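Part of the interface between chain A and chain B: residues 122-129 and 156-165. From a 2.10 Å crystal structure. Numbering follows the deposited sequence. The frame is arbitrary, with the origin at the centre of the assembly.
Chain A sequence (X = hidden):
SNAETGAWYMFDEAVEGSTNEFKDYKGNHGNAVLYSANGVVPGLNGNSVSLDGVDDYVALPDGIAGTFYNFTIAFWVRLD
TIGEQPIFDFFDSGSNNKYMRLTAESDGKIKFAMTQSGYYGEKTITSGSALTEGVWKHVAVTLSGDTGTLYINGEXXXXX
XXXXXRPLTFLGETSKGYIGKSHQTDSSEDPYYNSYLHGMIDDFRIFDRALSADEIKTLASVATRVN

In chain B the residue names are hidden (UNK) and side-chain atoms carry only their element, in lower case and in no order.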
ATOM      1  N   GLU A 122       8.406 -12.779  16.675  1.00 48.69           N
ATOM      2  CA  GLU A 122       8.022 -12.805  15.267  1.00 55.62           C
ATOM      3  C   GLU A 122       8.955 -12.027  14.350  1.00 52.81           C
ATOM      4  O   GLU A 122       9.378 -10.932  14.673  1.00 51.37           O
ATOM      5  CB  GLU A 122       6.625 -12.263  15.105  1.00 56.55           C
ATOM      6  CG  GLU A 122       5.555 -13.224  15.580  1.00 57.74           C
ATOM      7  CD  GLU A 122       4.158 -12.675  15.331  1.00 60.52           C
ATOM      8  OE1 GLU A 122       4.050 -11.554  14.819  1.00 53.11           O
ATOM      9  OE2 GLU A 122       3.160 -13.352  15.650  1.00 55.70           O
ATOM     10  N   LYS A 123       9.331 -12.664  13.252  1.00 60.64           N
ATOM     11  CA  LYS A 123      10.082 -12.027  12.164  1.00 65.10           C
ATOM     12  C   LYS A 123       8.981 -11.827  11.149  1.00 60.37           C
ATOM     13  O   LYS A 123       8.289 -12.785  10.794  1.00 58.69           O
ATOM     14  CB  LYS A 123      11.170 -12.917  11.552  1.00 69.29           C
ATOM     15  CG  LYS A 123      12.208 -13.478  12.492  1.00 73.99           C
ATOM     16  CD  LYS A 123      12.874 -12.397  13.305  1.00 79.29           C
ATOM     17  CE  LYS A 123      13.761 -13.023  14.364  1.00 87.72           C
ATOM     18  NZ  LYS A 123      14.096 -11.987  15.371  1.00 91.33           N
ATOM     19  N   THR A 124       8.848 -10.612  10.641  1.00 58.30           N
ATOM     20  CA  THR A 124       7.710 -10.261   9.826  1.00 56.35           C
ATOM     21  C   THR A 124       7.981  -9.569   8.509  1.00 60.23           C
ATOM     22  O   THR A 124       9.069  -9.051   8.275  1.00 63.62           O
ATOM     23  CB  THR A 124       6.922  -9.236  10.594  1.00 55.32           C
ATOM     24  OG1 THR A 124       7.717  -8.058  10.678  1.00 55.87           O
ATOM     25  CG2 THR A 124       6.645  -9.740  12.006  1.00 60.98           C
ATOM     26  N   ILE A 125       6.949  -9.555   7.668  1.00 59.42           N
ATOM     27  CA  ILE A 125       6.949  -8.800   6.414  1.00 63.14           C
ATOM     28  C   ILE A 125       5.605  -8.115   6.410  1.00 63.15           C
ATOM     29  O   ILE A 125       4.577  -8.772   6.611  1.00 57.13           O
ATOM     30  CB  ILE A 125       6.965  -9.669   5.159  1.00 66.29           C
ATOM     31  CG1 ILE A 125       7.851 -10.893   5.333  1.00 70.63           C
ATOM     32  CG2 ILE A 125       7.395  -8.829   3.963  1.00 72.40           C
ATOM     33  CD1 ILE A 125       7.686 -11.907   4.221  1.00 67.64           C
ATOM     34  N   THR A 126       5.591  -6.809   6.169  1.00 62.35           N
ATOM     35  CA  THR A 126       4.344  -6.051   6.188  1.00 66.74           C
ATOM     36  C   THR A 126       4.160  -5.292   4.887  1.00 65.98           C
ATOM     37  O   THR A 126       5.093  -4.692   4.404  1.00 61.27           O
ATOM     38  CB  THR A 126       4.337  -5.053   7.358  1.00 64.97           C
ATOM     39  OG1 THR A 126       4.658  -5.741   8.570  1.00 69.96           O
ATOM     40  CG2 THR A 126       2.977  -4.413   7.492  1.00 65.51           C
ATOM     41  N   SER A 127       2.958  -5.300   4.323  1.00 67.93           N
ATOM     42  CA  SER A 127       2.718  -4.564   3.074  1.00 59.48           C
ATOM     43  C   SER A 127       2.757  -3.025   3.266  1.00 65.24           C
ATOM     44  O   SER A 127       2.709  -2.530   4.398  1.00 63.33           O
ATOM     45  CB  SER A 127       1.413  -5.016   2.426  1.00 55.52           C
ATOM     46  OG  SER A 127       0.292  -4.791   3.251  1.00 53.14           O
ATOM     47  N   GLY A 128       2.864  -2.280   2.161  1.00 65.46           N
ATOM     48  CA  GLY A 128       3.005  -0.798   2.191  1.00 66.70           C
ATOM     49  C   GLY A 128       1.783   0.029   2.572  1.00 65.25           C
ATOM     50  O   GLY A 128       0.654  -0.409   2.406  1.00 64.71           O
ATOM     51  N   SER A 129       2.004   1.229   3.107  1.00 72.76           N
ATOM     52  CA  SER A 129       0.898   2.137   3.440  1.00 73.53           C
ATOM     53  C   SER A 129       0.378   2.758   2.119  1.00 69.60           C
ATOM     54  O   SER A 129       1.037   2.657   1.085  1.00 69.45           O
ATOM     55  CB  SER A 129       1.342   3.264   4.392  1.00 75.12           C
ATOM     56  OG  SER A 129       2.291   2.818   5.337  1.00 80.88           O
TER
ATOM     57  N   UNK B 156       4.815  -7.333  -6.062  1.00 62.69           N
ATOM     58  CA  UNK B 156       5.636  -7.417  -4.861  1.00 63.73           C
ATOM     59  C   UNK B 156       5.406  -6.213  -3.965  1.00 67.50           C
ATOM     60  O   UNK B 156       5.649  -5.057  -4.373  1.00 66.33           O
ATOM     61  c   UNK B 156       7.114  -7.537  -5.248  1.00 63.17           C
ATOM     62  n   UNK B 156       9.322  -7.777  -4.253  1.00 61.02           N
ATOM     63  c   UNK B 156       8.035  -7.458  -4.055  1.00 60.89           C
ATOM     64  o   UNK B 156       7.596  -7.114  -2.966  1.00 65.85           O
ATOM     65  N   UNK B 157       4.968  -6.482  -2.737  1.00 65.47           N
ATOM     66  CA  UNK B 157       4.615  -5.429  -1.765  1.00 67.77           C
ATOM     67  C   UNK B 157       5.394  -5.463  -0.422  1.00 68.52           C
ATOM     68  O   UNK B 157       5.051  -4.751   0.520  1.00 61.87           O
ATOM     69  c   UNK B 157       3.084  -5.430  -1.514  1.00 69.80           C
ATOM     70  c   UNK B 157       2.338  -5.005  -2.782  1.00 72.80           C
ATOM     71  c   UNK B 157       2.599  -6.807  -1.037  1.00 70.86           C
ATOM     72  N   UNK B 158       6.445  -6.275  -0.350  1.00 72.01           N
ATOM     73  CA  UNK B 158       7.277  -6.379   0.843  1.00 65.71           C
ATOM     74  C   UNK B 158       8.201  -7.585   0.745  1.00 65.45           C
ATOM     75  O   UNK B 158       7.871  -8.562   0.078  1.00 64.49           O
ATOM     76  N   UNK B 159       9.365  -7.485   1.392  1.00 66.83           N
ATOM     77  CA  UNK B 159      10.383  -8.543   1.480  1.00 72.41           C
ATOM     78  C   UNK B 159      11.135  -8.456   2.801  1.00 72.28           C
ATOM     79  O   UNK B 159      11.212  -7.404   3.439  1.00 73.27           O
ATOM     80  c   UNK B 159      12.317  -8.468  -1.911  1.00 83.94           C
ATOM     81  o   UNK B 159      13.489  -8.633  -1.507  1.00 87.35           O
ATOM     82  c   UNK B 159      11.156  -8.821  -0.995  1.00 81.59           C
ATOM     83  c   UNK B 159      11.476  -8.410   0.418  1.00 80.49           C
ATOM     84  o   UNK B 159      12.057  -7.993  -3.026  1.00 87.98           O
ATOM     85  N   UNK B 160      11.731  -9.569   3.177  1.00 70.46           N
ATOM     86  CA  UNK B 160      12.571  -9.610   4.347  1.00 76.26           C
ATOM     87  C   UNK B 160      13.596 -10.672   4.022  1.00 83.12           C
ATOM     88  O   UNK B 160      13.325 -11.875   4.068  1.00 79.94           O
ATOM     89  c   UNK B 160      12.670 -10.038   6.844  1.00 77.39           C
ATOM     90  o   UNK B 160      13.870 -10.298   6.730  1.00 83.34           O
ATOM     91  c   UNK B 160      11.780  -9.915   5.617  1.00 71.98           C
ATOM     92  n   UNK B 160      12.080  -9.877   8.028  1.00 74.00           N
ATOM     93  N   UNK B 161      14.785 -10.193   3.707  1.00 84.84           N
ATOM     94  CA  UNK B 161      15.883 -11.033   3.284  1.00 88.92           C
ATOM     95  C   UNK B 161      16.618 -11.716   4.441  1.00 84.35           C
ATOM     96  O   UNK B 161      17.618 -12.380   4.220  1.00 90.07           O
ATOM     97  c   UNK B 161      16.113  -9.446   1.298  1.00 93.81           C
ATOM     98  o   UNK B 161      15.169  -9.975   0.706  1.00 95.08           O
ATOM     99  n   UNK B 161      16.551  -8.235   0.989  1.00 99.28           N
ATOM    100  c   UNK B 161      16.836 -10.166   2.445  1.00 90.97           C
ATOM    101  N   UNK B 162      16.107 -11.581   5.660  1.00 82.33           N
ATOM    102  CA  UNK B 162      16.744 -12.174   6.839  1.00 90.52           C
ATOM    103  C   UNK B 162      15.952 -13.328   7.459  1.00 86.18           C
ATOM    104  O   UNK B 162      16.004 -13.520   8.674  1.00 80.74           O
ATOM    105  c   UNK B 162      17.385  -9.804   7.410  1.00 96.71           C
ATOM    106  c   UNK B 162      16.860 -11.125   7.957  1.00 93.59           C
ATOM    107  o   UNK B 162      15.572 -10.933   8.558  1.00 97.90           O
ATOM    108  N   UNK B 163      15.210 -14.083   6.660  1.00 80.86           N
ATOM    109  CA  UNK B 163      14.389 -15.162   7.220  1.00 81.56           C
ATOM    110  C   UNK B 163      15.033 -16.546   7.113  1.00 83.41           C
ATOM    111  O   UNK B 163      14.856 -17.242   6.118  1.00 93.41           O
ATOM    112  c   UNK B 163      10.920 -13.968   5.909  1.00 71.01           C
ATOM    113  c   UNK B 163      12.214 -13.872   6.688  1.00 73.81           C
ATOM    114  c   UNK B 163      11.931 -13.569   8.146  1.00 80.21           C
ATOM    115  c   UNK B 163      13.012 -15.168   6.551  1.00 81.95           C
ATOM    116  N   UNK B 164      15.770 -16.932   8.155  1.00 87.76           N
ATOM    117  CA  UNK B 164      16.427 -18.237   8.226  1.00 84.32           C
ATOM    118  C   UNK B 164      15.602 -19.281   8.934  1.00 82.06           C
ATOM    119  O   UNK B 164      15.876 -20.462   8.794  1.00 88.01           O
ATOM    120  o   UNK B 164      18.768 -17.659   8.039  1.00 94.98           O
ATOM    121  c   UNK B 164      17.781 -18.139   8.927  1.00 90.90           C
ATOM    122  N   UNK B 165      14.600 -18.864   9.693  1.00 78.10           N
ATOM    123  CA  UNK B 165      13.747 -19.816  10.416  1.00 89.26           C
ATOM    124  C   UNK B 165      13.151 -20.914   9.529  1.00 79.39           C
ATOM    125  O   UNK B 165      12.885 -20.694   8.350  1.00 84.64           O
ATOM    126  c   UNK B 165      13.689 -18.949  13.378  1.00106.23           C
ATOM    127  c   UNK B 165      12.977 -18.167  12.280  1.00 98.21           C
ATOM    128  c   UNK B 165      11.724 -17.497  12.822  1.00102.16           C
ATOM    129  c   UNK B 165      12.606 -19.081  11.121  1.00 88.41           C
TER

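Position 156 carries two carbons, the second bearing one oxygen and one nitrogen: a carboxamide on a single methylene. It touches nothing on chain A. This is N156(B).

Position 157 has three carbons, one bonded to CA and carrying the other two. The CA-to-CB bond points toward chain A, and one methyl lies 4.1 Å from CB of S127(A). It is V157(B). Its backbone O also receives a CA-H...O contact from CA of S127(A), at 3.5 Å.

Position 158 has no side-chain atoms, so it is G158(B). An ideal CB here would point toward chain A and sit tightly, 3.2 Å from CG2 of I125(A) and 3.2 Å from O of T126(A). With no side chain in the way, CG2 of I125(A) comes to 3.5 Å from C of G158(B). N of G158(B) donates to OD1 of N156(B) at 3.0 Å.

Position 159 shows three carbons in a chain, the third with two oxygens, a carboxylate at the end of a chain whose CA-to-CB bond points away from chain A. It is E159(B); its OE2 accepts from ND2 of N156(B) at 3.0 Å, while its backbone N lies 3.5 Å from CG2 of I125(A).

Position 160 again has two carbons, the second with one oxygen and one nitrogen. The nitrogen lies 3.1 Å from O of T124(A), which has no proton to give, so an amide donor fits. This is N160(B). The N-H...O angle of 175° makes the hydrogen bond nearly straight.

Position 161 has the same atom set, out of reach of chain A: N161(B).

Position 162 has one carbon carrying an oxygen and a carbon, a branched alcohol: T162(B). Its OG1 and N donate to OD1 of N160(B), at 2.6 and 2.8 Å, occupying the amide's oxygen while its nitrogen crosses the interface.

Position 163 has four carbons, forked at the second. One terminal carbon lies 3.6 Å from CB of K123(A), another 4.2 Å from CD1 of I125(A). It is L163(B).

Position 164 has one carbon and then one oxygen, distant from chain A: S164(B).

Position 165 repeats the four-carbon fork; its CA-to-CB bond points toward chain A, with a methyl 4.1 Å from CG of K123(A): L165(B).

The two strands run nearly antiparallel, at 161°, but no backbone-to-backbone hydrogen bond joins these stretches. Instead, I125(A) packs over the backbone of G158(B) and reaches L163(B), while the aliphatic part of K123(A) meets both leucines. One asparagine supplies the sole cross-stretch hydrogen bond. The rule is apolar packing around a local gap in side chains, with a single well-aligned amide braced from its own chain.

Chain B (156-165) NVGENNTLSL
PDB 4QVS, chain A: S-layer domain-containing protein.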